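Long-range contacts in acetyl-xylan esterase (Streptomyces lividans, PDB 2CC0), which hydrolyses acetyl esters of xylan as a metal-dependent family 4 carbohydrate esterase, closely similar to peptidoglycan deacetylases: residues M35-Q40 with M57-H62; K97-P102 with Y117-V122; S47-Q52 with A89-G94; T65-T70 with D78-R83; G17-L22 with M154-A159. All coordinates share one frame; numbering follows the deposited sequence. Where two conformers were deposited one is given.

How the interactions relate
Interaction 1 lies in the central parallel sheet and supplies His62 to the zinc ion; interaction 4 supplies His66, and Asp13 completes the protein ligands. Interaction 2 backs this site: Arg100 O accepts a hydrogen bond from His62 ND1 at 2.8 Å, and Asn61 O receives Arg100 N at 3.0 Å. Interaction 3 stands behind the strands of interaction 1, where Gln52 OE1 takes Asn37 ND2 at 2.9 Å. Interactions 3 and 4 use different parts of helix 74-90, with centres about 19 Å apart. Interaction 5 brings His155 toward the acetate, whose OXT is 2.2 Å from the zinc ion, and joins segments whose nearest ends are 132 positions apart.

Interaction 1: M35-Q40 with M57-H62. With ZN (zinc ion), chain C.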
# COMPACT_ATOMS: atom_id res chain seq x y z
N MET A 35 -3.53 -13.41 -9.71
CA MET A 35 -2.57 -13.79 -10.77
C MET A 35 -2.28 -12.55 -11.60
O MET A 35 -3.18 -12.05 -12.32
CB MET A 35 -3.15 -14.90 -11.67
CG MET A 35 -3.96 -15.99 -10.91
SD MET A 35 -3.08 -16.73 -9.52
CE MET A 35 -2.12 -17.99 -10.35
N PHE A 36 -1.02 -12.06 -11.52
CA PHE A 36 -0.60 -10.87 -12.28
C PHE A 36 -0.04 -11.38 -13.61
O PHE A 36 1.15 -11.72 -13.71
CB PHE A 36 0.41 -10.04 -11.50
CG PHE A 36 -0.21 -9.23 -10.40
CD1 PHE A 36 -0.43 -9.81 -9.14
CD2 PHE A 36 -0.62 -7.91 -10.63
CE1 PHE A 36 -1.03 -9.04 -8.12
CE2 PHE A 36 -1.21 -7.16 -9.61
CZ PHE A 36 -1.41 -7.73 -8.37
N ASN A 37 -0.93 -11.50 -14.59
CA ASN A 37 -0.57 -12.06 -15.91
C ASN A 37 0.12 -11.05 -16.81
O ASN A 37 -0.24 -9.86 -16.82
CB ASN A 37 -1.83 -12.55 -16.66
CG ASN A 37 -2.47 -13.80 -16.05
OD1 ASN A 37 -1.93 -14.51 -15.17
ND2 ASN A 37 -3.61 -14.11 -16.58
N GLN A 38 1.05 -11.52 -17.65
CA GLN A 38 1.53 -10.68 -18.76
C GLN A 38 0.52 -10.74 -19.90
O GLN A 38 -0.00 -11.83 -20.23
CB GLN A 38 2.87 -11.16 -19.29
CG GLN A 38 4.01 -10.95 -18.28
CD GLN A 38 5.35 -11.28 -18.86
OE1 GLN A 38 5.56 -11.09 -20.06
NE2 GLN A 38 6.26 -11.78 -18.03
N GLY A 39 0.27 -9.60 -20.53
CA GLY A 39 -0.70 -9.56 -21.65
C GLY A 39 -0.33 -10.54 -22.77
O GLY A 39 -1.21 -11.22 -23.32
N GLN A 40 0.96 -10.66 -23.10
CA GLN A 40 1.32 -11.57 -24.21
C GLN A 40 0.92 -13.01 -23.91
O GLN A 40 0.53 -13.74 -24.81
CB GLN A 40 2.82 -11.47 -24.54
CG GLN A 40 3.74 -11.95 -23.45
CD GLN A 40 5.20 -11.79 -23.84
OE1 GLN A 40 5.56 -11.88 -25.03
NE2 GLN A 40 6.07 -11.60 -22.85
N MET A 57 -9.50 -17.59 -8.64
CA MET A 57 -8.45 -16.52 -8.58
C MET A 57 -8.98 -15.20 -9.14
O MET A 57 -9.98 -15.17 -9.86
CB MET A 57 -7.20 -16.93 -9.39
CG MET A 57 -6.67 -18.35 -9.09
SD MET A 57 -6.33 -18.59 -7.33
CE MET A 57 -6.81 -20.31 -7.06
N TRP A 58 -8.28 -14.11 -8.82
CA TRP A 58 -8.49 -12.79 -9.43
C TRP A 58 -7.35 -12.61 -10.41
O TRP A 58 -6.25 -13.13 -10.19
CB TRP A 58 -8.50 -11.69 -8.38
CG TRP A 58 -9.58 -11.96 -7.37
CD1 TRP A 58 -10.92 -11.73 -7.53
CD2 TRP A 58 -9.43 -12.59 -6.09
NE1 TRP A 58 -11.62 -12.16 -6.40
CE2 TRP A 58 -10.72 -12.70 -5.51
CE3 TRP A 58 -8.33 -13.07 -5.37
CZ2 TRP A 58 -10.94 -13.26 -4.23
CZ3 TRP A 58 -8.54 -13.64 -4.10
CH2 TRP A 58 -9.85 -13.73 -3.55
N VAL A 59 -7.62 -11.92 -11.50
CA VAL A 59 -6.62 -11.76 -12.56
C VAL A 59 -6.30 -10.27 -12.66
O VAL A 59 -7.20 -9.42 -12.69
CB VAL A 59 -7.14 -12.28 -13.93
CG1 VAL A 59 -6.01 -12.19 -14.97
CG2 VAL A 59 -7.66 -13.71 -13.78
N ALA A 60 -5.00 -9.98 -12.72
CA ALA A 60 -4.51 -8.62 -12.71
C ALA A 60 -3.45 -8.40 -13.79
O ALA A 60 -3.02 -9.35 -14.45
CB ALA A 60 -3.97 -8.24 -11.33
N ASN A 61 -3.11 -7.13 -14.00
CA ASN A 61 -2.29 -6.67 -15.14
C ASN A 61 -0.81 -6.60 -14.75
O ASN A 61 -0.47 -5.94 -13.76
CB ASN A 61 -2.83 -5.29 -15.57
CG ASN A 61 -2.18 -4.71 -16.83
OD1 ASN A 61 -0.96 -4.79 -17.04
ND2 ASN A 61 -3.01 -4.02 -17.64
N HIS A 62 0.06 -7.26 -15.53
CA HIS A 62 1.50 -7.26 -15.24
C HIS A 62 2.31 -6.79 -16.47
O HIS A 62 3.47 -7.19 -16.62
CB HIS A 62 1.95 -8.64 -14.75
CG HIS A 62 3.31 -8.65 -14.09
ND1 HIS A 62 3.76 -7.65 -13.25
CD2 HIS A 62 4.27 -9.59 -14.10
CE1 HIS A 62 4.97 -7.96 -12.80
NE2 HIS A 62 5.30 -9.14 -13.30
ZN ZN C . 7.17 -10.10 -13.25
O HOH W 1 8.72 -11.33 -12.62
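Phe36 and Ala60 are paired across parallel strands 35-37 and 58-61, and the methyl group of Ala60 lies over one face of the Phe36 ring. This CH-pi contact is offset toward the rim, with Ala60 CB 3.7 Å from the centroid of the Phe36 ring, while the carbonyl O of Asn61 meets the ring at its edge. Four backbone bonds join the strands: Met35 N to Trp58 O, Ala60 N to Met35 O, Asn37 N to Ala60 O and His62 N to Asn37 O. The first is nearly straight at 174°, and the last is bent to 131°.

On the other face of the sheet Met35 packs against Leu22 and Leu23 of helix 19-28 and Gln52 of helix 46-54. Its CG rests 3.7 Å from Met57 CB, and its SD follows at 4.0 Å from Met57 CG.

His62 closes the pairing. Its CB is pressed against two carbonyls, 3.3 Å from both Phe36 O and Asn37 O, and its CG, anti to the backbone N (chi1 -165°), is thereby put on the side of the zinc ion. Beyond, NE2 binds the zinc ion at 2.1 Å, and ND1 is hydrogen-bonded to Arg100 O. The bond from His62 N to Asn37 O places the residue at the strand end; with one ring nitrogen given to the metal and the other to a backbone carbonyl, the imidazole would be held against rotation.

Interaction 2: K97-P102 with Y117-V122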
# COMPACT_ATOMS: atom_id res chain seq x y z
N LYS A 97 -8.43 -4.40 -12.21
CA LYS A 97 -8.37 -3.16 -11.44
C LYS A 97 -7.03 -2.97 -10.75
O LYS A 97 -6.80 -1.91 -10.16
CB LYS A 97 -9.49 -3.10 -10.38
CG LYS A 97 -10.93 -3.05 -10.93
CD LYS A 97 -11.19 -1.90 -11.87
CE LYS A 97 -11.00 -0.55 -11.21
NZ LYS A 97 -11.15 0.60 -12.14
N LEU A 98 -6.15 -3.98 -10.86
CA LEU A 98 -4.83 -3.96 -10.21
C LEU A 98 -3.70 -4.12 -11.23
O LEU A 98 -3.83 -4.87 -12.20
CB LEU A 98 -4.71 -5.11 -9.21
CG LEU A 98 -5.83 -5.23 -8.17
CD1 LEU A 98 -5.60 -6.47 -7.34
CD2 LEU A 98 -5.93 -3.95 -7.30
N PHE A 99 -2.59 -3.42 -10.99
CA PHE A 99 -1.44 -3.48 -11.87
C PHE A 99 -0.19 -3.61 -11.03
O PHE A 99 -0.00 -2.85 -10.08
CB PHE A 99 -1.36 -2.19 -12.71
CG PHE A 99 -0.06 -2.06 -13.50
CD1 PHE A 99 0.15 -2.82 -14.65
CD2 PHE A 99 0.95 -1.19 -13.05
CE1 PHE A 99 1.36 -2.70 -15.35
CE2 PHE A 99 2.17 -1.06 -13.73
CZ PHE A 99 2.37 -1.82 -14.90
N ARG A 100 0.68 -4.56 -11.38
CA ARG A 100 1.98 -4.65 -10.69
C ARG A 100 3.07 -4.30 -11.70
O ARG A 100 3.18 -4.96 -12.75
CB ARG A 100 2.22 -6.05 -10.11
CG ARG A 100 3.61 -6.19 -9.47
CD ARG A 100 3.67 -7.51 -8.76
NE ARG A 100 3.04 -7.44 -7.43
CZ ARG A 100 2.63 -8.53 -6.77
NH1 ARG A 100 2.73 -9.73 -7.35
NH2 ARG A 100 2.10 -8.40 -5.56
N PRO A 101 3.86 -3.25 -11.42
CA PRO A 101 4.91 -2.91 -12.37
C PRO A 101 5.95 -4.04 -12.42
O PRO A 101 6.34 -4.57 -11.37
CB PRO A 101 5.57 -1.67 -11.74
CG PRO A 101 4.58 -1.13 -10.76
CD PRO A 101 3.87 -2.37 -10.23
N PRO A 102 6.40 -4.40 -13.63
CA PRO A 102 7.55 -5.31 -13.69
C PRO A 102 8.70 -4.77 -12.82
O PRO A 102 9.01 -3.56 -12.85
CB PRO A 102 7.92 -5.27 -15.18
CG PRO A 102 6.60 -5.02 -15.90
CD PRO A 102 5.86 -4.07 -14.96
N TYR A 117 -6.23 4.12 -16.81
CA TYR A 117 -6.89 2.82 -17.01
C TYR A 117 -7.61 2.30 -15.76
O TYR A 117 -8.08 1.15 -15.74
CB TYR A 117 -5.89 1.79 -17.59
CG TYR A 117 -5.57 2.16 -19.03
CD1 TYR A 117 -6.46 1.85 -20.06
CD2 TYR A 117 -4.44 2.92 -19.34
CE1 TYR A 117 -6.21 2.24 -21.38
CE2 TYR A 117 -4.16 3.31 -20.67
CZ TYR A 117 -5.07 2.98 -21.68
OH TYR A 117 -4.85 3.38 -22.99
N GLY A 118 -7.70 3.16 -14.74
CA GLY A 118 -8.36 2.79 -13.49
C GLY A 118 -7.69 1.67 -12.73
O GLY A 118 -8.37 0.86 -12.06
N LEU A 119 -6.36 1.62 -12.81
CA LEU A 119 -5.56 0.57 -12.16
C LEU A 119 -4.91 1.07 -10.86
O LEU A 119 -4.30 2.13 -10.84
CB LEU A 119 -4.46 0.10 -13.12
CG LEU A 119 -4.98 -0.66 -14.34
CD1 LEU A 119 -3.90 -0.71 -15.43
CD2 LEU A 119 -5.44 -2.10 -14.02
N THR A 120 -5.02 0.27 -9.81
CA THR A 120 -4.30 0.50 -8.57
C THR A 120 -2.95 -0.20 -8.64
O THR A 120 -2.91 -1.39 -8.95
CB THR A 120 -5.13 -0.05 -7.41
OG1 THR A 120 -6.36 0.70 -7.40
CG2 THR A 120 -4.42 0.12 -6.05
N GLU A 121 -1.86 0.51 -8.32
CA GLU A 121 -0.53 -0.12 -8.33
C GLU A 121 -0.38 -1.01 -7.11
O GLU A 121 -0.69 -0.59 -5.98
CB GLU A 121 0.56 0.96 -8.33
CG GLU A 121 1.97 0.46 -8.51
CD GLU A 121 2.90 1.65 -8.58
OE1 GLU A 121 3.11 2.18 -9.70
OE2 GLU A 121 3.39 2.05 -7.51
N VAL A 122 0.14 -2.21 -7.33
CA VAL A 122 0.34 -3.18 -6.26
C VAL A 122 1.77 -3.68 -6.32
O VAL A 122 2.16 -4.36 -7.27
CB VAL A 122 -0.63 -4.37 -6.41
CG1 VAL A 122 -0.34 -5.41 -5.32
CG2 VAL A 122 -2.09 -3.88 -6.33
O HOH W 2 -9.71 -0.92 -14.61
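A beta-alpha-beta unit, strand 98-99, helix 108-116 and strand 120-121, brings Leu98 beside Thr120 and Phe99 beside Glu121 in parallel pairing. Thr120 N bonds to Lys97 O at 2.8 Å, Phe99 N to Thr120 O, and Val122 N to Phe99 O. On one face Leu98 CD2 meets Val122 CG2 at 4.0 Å; on the other, Phe99 CB packs 3.9 Å from Leu119 CB, against helix 74-90.

Gly118, with positive phi, ends helix 108-116 in a Schellman motif. In one of its two conformers Lys97 curls back, bent at chi2 and chi3, and its NZ, 2.8 Å from Gly118 O, meets a lone pair of that oxygen within the plane of the carbonyl.

Arg100 reaches over Val122, its NE donating a hydrogen bond to Val122 O at 3.2 Å from above the carbonyl plane (44° out of it). Its guanidinium also pairs with Asp12 and makes a cation-pi contact with Phe36. A leucine here would probably leave Val122 O without its side-chain donor and the Asp12 carboxylate without its charge mate. The arginine thus couples the end of this small sheet to the central one, its charge probably balanced by Asp12.

Interaction 3: S47-Q52 with A89-G94; sequences SLVRAQ and AGAGGG
Val49 overlaps the methyl group of Ala91, its CB 3.7 Å from Ala91 CB, while CG1 turns to the neighbouring backbone and lies 3.7 Å from Gly93 CA. Helix 46-54 here meets the end of helix 74-90, which finishes in a Schellman motif with Gly92 at positive phi. Arg50 flanks the valine on the exposed side. Its CG is 3.3 Å from Ala91 O, and the bend at chi2 (-58°) brings CD over Gly92, 3.3 Å from Gly92 O. Its NH1 then approaches Gly92 O in plane, at a lone pair, and bonds at 2.9 Å, although the N-H is bent to 139°. NH2 of the same guanidinium forms a salt bridge with Asp54.

The approach depends on bare backbone: a CB on Gly92 would strike Arg50 CD, and one on Gly93 would strike Val49 CG1. A positive charge beside the carbonyls at a helix C-terminus would probably be favoured electrostatically, and the Asp54 carboxylate would partly offset it.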
# COMPACT_ATOMS: atom_id res chain seq x y z
N SER A 47 -7.65 -19.85 -22.69
CA SER A 47 -8.26 -20.88 -21.87
C SER A 47 -7.66 -20.96 -20.46
O SER A 47 -8.35 -21.27 -19.48
CB SER A 47 -8.12 -22.23 -22.58
OG SER A 47 -8.77 -23.22 -21.85
N LEU A 48 -6.36 -20.69 -20.35
CA LEU A 48 -5.71 -20.69 -19.02
C LEU A 48 -6.07 -19.45 -18.22
O LEU A 48 -6.12 -19.51 -16.98
CB LEU A 48 -4.19 -20.84 -19.12
CG LEU A 48 -3.70 -22.24 -19.44
CD1 LEU A 48 -2.18 -22.23 -19.66
CD2 LEU A 48 -4.10 -23.25 -18.36
N VAL A 49 -6.33 -18.35 -18.90
CA VAL A 49 -6.84 -17.15 -18.20
C VAL A 49 -8.17 -17.49 -17.52
O VAL A 49 -8.38 -17.20 -16.32
CB VAL A 49 -7.02 -15.96 -19.12
CG1 VAL A 49 -7.64 -14.77 -18.37
CG2 VAL A 49 -5.66 -15.54 -19.75
N ARG A 50 -9.07 -18.11 -18.29
CA ARG A 50 -10.35 -18.59 -17.74
C ARG A 50 -10.16 -19.61 -16.62
O ARG A 50 -10.92 -19.62 -15.64
CB ARG A 50 -11.22 -19.22 -18.83
CG ARG A 50 -12.01 -18.21 -19.64
CD ARG A 50 -12.96 -17.32 -18.78
NE ARG A 50 -13.90 -18.04 -17.91
CZ ARG A 50 -14.83 -17.42 -17.18
NH1 ARG A 50 -14.95 -16.09 -17.25
NH2 ARG A 50 -15.66 -18.11 -16.40
N ALA A 51 -9.15 -20.48 -16.76
CA ALA A 51 -8.91 -21.52 -15.74
C ALA A 51 -8.59 -20.85 -14.40
O ALA A 51 -9.02 -21.31 -13.35
CB ALA A 51 -7.80 -22.47 -16.17
N GLN A 52 -7.90 -19.71 -14.45
CA GLN A 52 -7.60 -18.98 -13.21
C GLN A 52 -8.89 -18.52 -12.54
O GLN A 52 -9.08 -18.67 -11.33
CB GLN A 52 -6.69 -17.79 -13.48
CG GLN A 52 -5.34 -18.21 -14.02
CD GLN A 52 -4.57 -17.03 -14.60
OE1 GLN A 52 -5.15 -16.06 -15.14
NE2 GLN A 52 -3.27 -17.10 -14.46
N ALA A 89 -9.21 -9.12 -20.61
CA ALA A 89 -10.66 -9.04 -20.80
C ALA A 89 -11.13 -9.95 -21.93
O ALA A 89 -12.15 -10.66 -21.80
CB ALA A 89 -11.06 -7.59 -21.04
N GLY A 90 -10.41 -9.90 -23.04
CA GLY A 90 -10.74 -10.72 -24.23
C GLY A 90 -10.74 -12.20 -23.93
O GLY A 90 -11.52 -12.96 -24.50
N ALA A 91 -9.87 -12.62 -23.01
CA ALA A 91 -9.75 -14.03 -22.65
C ALA A 91 -10.78 -14.48 -21.62
O ALA A 91 -10.83 -15.66 -21.29
CB ALA A 91 -8.35 -14.33 -22.16
N GLY A 92 -11.58 -13.55 -21.09
CA GLY A 92 -12.57 -13.91 -20.06
C GLY A 92 -12.12 -13.70 -18.63
O GLY A 92 -12.78 -14.16 -17.69
N GLY A 93 -10.97 -13.03 -18.47
CA GLY A 93 -10.42 -12.74 -17.13
C GLY A 93 -10.94 -11.50 -16.43
O GLY A 93 -10.45 -11.14 -15.35
N GLY A 94 -11.94 -10.84 -17.00
CA GLY A 94 -12.42 -9.54 -16.49
C GLY A 94 -11.52 -8.39 -16.94
O GLY A 94 -10.48 -8.58 -17.60

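Interaction 4: T65-T70 with D78-R83; sequences THPHMT and DSEISR. With ZN (zinc ion), chain C.
Glu80 OE1 is gripped by two backbone donors, Thr65 N at 2.9 Å, which meets its syn lone pair, and Tyr64 N; the other oxygen, OE2, takes the Thr65 hydroxyl OG1 at 2.7 Å, also on the syn side. The loop 65-70 carries the second histidine of the zinc-binding His-x-x-x-His sequence, in which His62 is the first, and Glu80 stands on helix 74-90. The bend at chi2 (-87°) swings CD toward the loop. The two threonine bonds, one to each oxygen, hold the carboxylate against rotation.

Pro67 approaches the carboxylate tip to tip, its CD 3.3 Å from Glu80 OE1. Between Thr65, bonded to Glu80, and Pro67, which packs on it, His66 turns away from the helix and binds the zinc ion through NE2 at 2.2 Å. Leu110 of helix 108-116 packs on Met69 and Ile81. Nearer the helix backbone, Met69, in one of its two conformers, lies across the Glu80 stem with SD 3.9 Å from Glu80 CB, and its CE is 3.9 Å from Ile81 CG1.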
# COMPACT_ATOMS: atom_id res chain seq x y z
N THR A 65 4.76 -7.23 -22.10
CA THR A 65 5.99 -7.97 -22.41
C THR A 65 7.03 -7.91 -21.25
O THR A 65 8.17 -8.33 -21.42
CB THR A 65 6.69 -7.39 -23.69
OG1 THR A 65 7.19 -6.07 -23.42
CG2 THR A 65 5.75 -7.36 -24.90
N HIS A 66 6.63 -7.36 -20.09
CA HIS A 66 7.49 -7.28 -18.92
C HIS A 66 8.76 -6.39 -19.13
O HIS A 66 9.86 -6.80 -18.74
CB HIS A 66 7.88 -8.71 -18.44
CG HIS A 66 8.26 -8.80 -17.00
ND1 HIS A 66 9.52 -8.48 -16.53
CD2 HIS A 66 7.56 -9.20 -15.91
CE1 HIS A 66 9.57 -8.68 -15.23
NE2 HIS A 66 8.40 -9.12 -14.83
N PRO A 67 8.60 -5.19 -19.71
CA PRO A 67 9.76 -4.31 -19.87
C PRO A 67 10.07 -3.62 -18.55
O PRO A 67 9.23 -3.64 -17.64
CB PRO A 67 9.27 -3.25 -20.86
CG PRO A 67 7.81 -3.16 -20.59
CD PRO A 67 7.36 -4.57 -20.25
N HIS A 68 11.24 -3.00 -18.46
CA HIS A 68 11.50 -2.05 -17.38
C HIS A 68 10.71 -0.79 -17.76
O HIS A 68 11.14 0.00 -18.57
CB HIS A 68 13.00 -1.76 -17.31
CG HIS A 68 13.79 -2.89 -16.74
ND1 HIS A 68 14.01 -3.03 -15.39
CD2 HIS A 68 14.42 -3.92 -17.34
CE1 HIS A 68 14.73 -4.12 -15.18
NE2 HIS A 68 15.00 -4.68 -16.34
N MET A 69 9.52 -0.62 -17.18
CA MET A 69 8.55 0.41 -17.64
C MET A 69 9.06 1.84 -17.51
O MET A 69 8.70 2.70 -18.30
CB MET A 69 7.20 0.28 -16.89
CG MET A 69 6.37 -1.01 -17.20
SD MET A 69 5.46 -1.05 -18.78
CE MET A 69 4.03 0.00 -18.46
N THR A 70 9.88 2.10 -16.50
CA THR A 70 10.36 3.45 -16.27
C THR A 70 11.41 3.85 -17.32
O THR A 70 11.77 5.02 -17.41
CB THR A 70 10.90 3.66 -14.83
OG1 THR A 70 12.12 2.94 -14.66
CG2 THR A 70 9.86 3.20 -13.79
N ASP A 78 1.63 3.27 -22.02
CA ASP A 78 0.20 3.22 -22.30
C ASP A 78 -0.12 1.98 -23.15
O ASP A 78 -1.03 1.22 -22.83
CB ASP A 78 -0.22 4.51 -22.98
CG ASP A 78 -1.73 4.69 -23.00
OD1 ASP A 78 -2.42 3.84 -23.57
OD2 ASP A 78 -2.22 5.70 -22.44
N SER A 79 0.65 1.76 -24.22
CA SER A 79 0.47 0.58 -25.04
C SER A 79 0.60 -0.73 -24.25
O SER A 79 -0.22 -1.63 -24.39
CB SER A 79 1.50 0.60 -26.19
OG SER A 79 1.37 -0.54 -27.01
N GLU A 80 1.63 -0.83 -23.42
CA GLU A 80 1.85 -2.03 -22.64
C GLU A 80 0.68 -2.31 -21.70
O GLU A 80 0.20 -3.45 -21.57
CB GLU A 80 3.15 -1.86 -21.83
CG GLU A 80 4.43 -2.06 -22.65
CD GLU A 80 4.90 -3.51 -22.74
OE1 GLU A 80 4.53 -4.33 -21.89
OE2 GLU A 80 5.68 -3.81 -23.68
N ILE A 81 0.21 -1.28 -21.02
CA ILE A 81 -0.89 -1.45 -20.06
C ILE A 81 -2.24 -1.72 -20.76
O ILE A 81 -2.98 -2.67 -20.41
CB ILE A 81 -0.94 -0.25 -19.09
CG1 ILE A 81 0.16 -0.44 -18.03
CG2 ILE A 81 -2.30 -0.18 -18.41
CD1 ILE A 81 0.39 0.77 -17.12
N SER A 82 -2.55 -0.90 -21.77
CA SER A 82 -3.83 -1.04 -22.46
C SER A 82 -3.96 -2.38 -23.20
O SER A 82 -5.01 -3.01 -23.15
CB SER A 82 -4.08 0.13 -23.39
OG SER A 82 -3.06 0.23 -24.36
N ARG A 83 -2.90 -2.83 -23.86
CA ARG A 83 -2.95 -4.11 -24.57
C ARG A 83 -3.17 -5.26 -23.60
O ARG A 83 -3.82 -6.24 -23.92
CB ARG A 83 -1.68 -4.33 -25.39
CG ARG A 83 -1.63 -3.47 -26.66
CD ARG A 83 -0.24 -2.92 -26.89
NE ARG A 83 0.68 -3.94 -27.34
CZ ARG A 83 1.96 -4.04 -27.01
NH1 ARG A 83 2.53 -3.16 -26.20
NH2 ARG A 83 2.68 -5.03 -27.52
ZN ZN C . 7.17 -10.10 -13.25
O HOH W 1 8.72 -11.33 -12.62

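Interaction 5: G17-L22 with M154-A159. With ACT (acetate ion), chain D.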
# COMPACT_ATOMS: atom_id res chain seq x y z
N GLY A 17 2.69 -23.16 -19.01
CA GLY A 17 2.50 -24.59 -18.77
C GLY A 17 2.47 -25.08 -17.33
O GLY A 17 2.16 -26.25 -17.08
N SER A 18 2.82 -24.20 -16.37
CA SER A 18 2.81 -24.50 -14.94
C SER A 18 1.50 -24.10 -14.27
O SER A 18 1.23 -24.49 -13.13
CB SER A 18 3.95 -23.76 -14.23
OG SER A 18 5.19 -23.98 -14.87
N THR A 19 0.70 -23.31 -14.96
CA THR A 19 -0.47 -22.68 -14.33
C THR A 19 -1.52 -23.66 -13.84
O THR A 19 -1.97 -23.55 -12.69
CB THR A 19 -1.10 -21.66 -15.28
OG1 THR A 19 -0.09 -20.69 -15.63
CG2 THR A 19 -2.33 -20.96 -14.63
N GLN A 20 -1.93 -24.60 -14.69
CA GLN A 20 -3.00 -25.50 -14.24
C GLN A 20 -2.62 -26.29 -12.97
O GLN A 20 -3.45 -26.43 -12.06
CB GLN A 20 -3.48 -26.46 -15.34
CG GLN A 20 -4.78 -27.18 -14.96
CD GLN A 20 -6.00 -26.23 -14.83
OE1 GLN A 20 -6.49 -25.71 -15.83
NE2 GLN A 20 -6.48 -26.01 -13.60
N SER A 21 -1.38 -26.79 -12.90
CA SER A 21 -0.91 -27.51 -11.71
C SER A 21 -0.96 -26.63 -10.46
O SER A 21 -1.41 -27.07 -9.41
CB SER A 21 0.51 -28.03 -11.91
OG SER A 21 0.51 -29.06 -12.90
N LEU A 22 -0.54 -25.37 -10.61
CA LEU A 22 -0.60 -24.41 -9.52
C LEU A 22 -2.04 -24.15 -9.09
O LEU A 22 -2.34 -24.15 -7.90
CB LEU A 22 0.07 -23.09 -9.95
CG LEU A 22 0.16 -21.95 -8.92
CD1 LEU A 22 0.89 -22.39 -7.65
CD2 LEU A 22 0.84 -20.73 -9.56
N MET A 154 4.96 -13.94 -5.31
CA MET A 154 5.42 -15.25 -5.78
C MET A 154 5.24 -15.27 -7.29
O MET A 154 4.68 -14.32 -7.85
CB MET A 154 4.63 -16.38 -5.11
CG MET A 154 4.95 -16.50 -3.62
SD MET A 154 4.03 -17.84 -2.84
CE MET A 154 2.41 -17.06 -2.80
N HIS A 155 5.71 -16.33 -7.93
CA HIS A 155 5.60 -16.45 -9.39
C HIS A 155 4.88 -17.72 -9.81
O HIS A 155 4.85 -18.69 -9.06
CB HIS A 155 6.98 -16.36 -10.02
CG HIS A 155 7.59 -15.00 -9.85
ND1 HIS A 155 8.13 -14.56 -8.66
CD2 HIS A 155 7.69 -13.96 -10.71
CE1 HIS A 155 8.54 -13.32 -8.79
NE2 HIS A 155 8.29 -12.93 -10.03
N ASP A 156 4.36 -17.69 -11.04
CA ASP A 156 3.56 -18.78 -11.62
C ASP A 156 4.40 -20.04 -11.93
O ASP A 156 3.89 -21.15 -11.86
CB ASP A 156 2.87 -18.19 -12.87
CG ASP A 156 2.26 -19.24 -13.79
OD1 ASP A 156 2.97 -19.65 -14.73
OD2 ASP A 156 1.05 -19.57 -13.63
N TRP A 157 5.69 -19.86 -12.23
CA TRP A 157 6.55 -20.93 -12.78
C TRP A 157 7.44 -21.77 -11.82
O TRP A 157 7.74 -22.93 -12.16
CB TRP A 157 7.39 -20.37 -13.95
CG TRP A 157 8.23 -19.21 -13.58
CD1 TRP A 157 7.94 -17.89 -13.77
CD2 TRP A 157 9.52 -19.26 -12.96
NE1 TRP A 157 8.99 -17.11 -13.29
CE2 TRP A 157 9.97 -17.94 -12.80
CE3 TRP A 157 10.36 -20.31 -12.55
CZ2 TRP A 157 11.21 -17.62 -12.20
CZ3 TRP A 157 11.59 -20.01 -11.96
CH2 TRP A 157 12.00 -18.67 -11.79
N PRO A 158 7.92 -21.22 -10.68
CA PRO A 158 8.89 -22.05 -9.91
C PRO A 158 8.35 -23.37 -9.35
O PRO A 158 7.26 -23.41 -8.78
CB PRO A 158 9.35 -21.11 -8.77
CG PRO A 158 9.04 -19.70 -9.27
CD PRO A 158 7.73 -19.89 -10.05
N ALA A 159 9.10 -24.46 -9.53
CA ALA A 159 8.70 -25.73 -8.97
C ALA A 159 8.57 -25.71 -7.43
O ALA A 159 7.68 -26.35 -6.86
CB ALA A 159 9.66 -26.83 -9.42
C ACT D . 7.65 -8.70 -11.03
O ACT D . 8.45 -8.35 -11.93
OXT ACT D . 7.22 -9.88 -11.05
CH3 ACT D . 7.23 -7.72 -9.97
O HOH W 3 7.59 -24.03 -14.55
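The beginning of helix 19-28 passes the loop that leaves strand 151-155, with Ser18 CA 5.6 Å from Trp157 CA and Thr19 CA 6.2 Å from Asp156 CA. No backbone bond joins these segments; the strand side is fixed through backbone bonds of Met154 and Asp156 to Asp12 on the neighbouring strand.

Side chains close the gap. Asp156, with CG anti to its backbone N (chi1 167°), crosses Thr19 at about a right angle, and its OD2 receives the Thr19 hydroxyl OG1 at 2.6 Å on the syn lone pair; OG1 is also hydrogen-bonded to Ser16 O. The second oxygen, OD1, is hydrogen-bonded to Ser16 OG, which also meets Ser18 N. Ser18 CB rests 3.5 Å from Asp156 O, and Leu22 brings CD2 within 3.8 Å of the same oxygen; Leu22 also packs on Phe11 and Ile165.

An alanine in place of Asp156 would probably cost Thr19 OG1 and Ser16 OG their bonds to the carboxylate and leave the turn before the helix freer to move.

His155, the preceding residue, reaches the other way, its NE2 making a weak hydrogen bond of 3.4 Å to the acetate OXT beside the zinc ion. A buried carboxylate near a helix N-terminus, held by two hydroxyls, would probably be stabilised as the anion, and it joins the helix to the strand end that places His155 near the bound acetate.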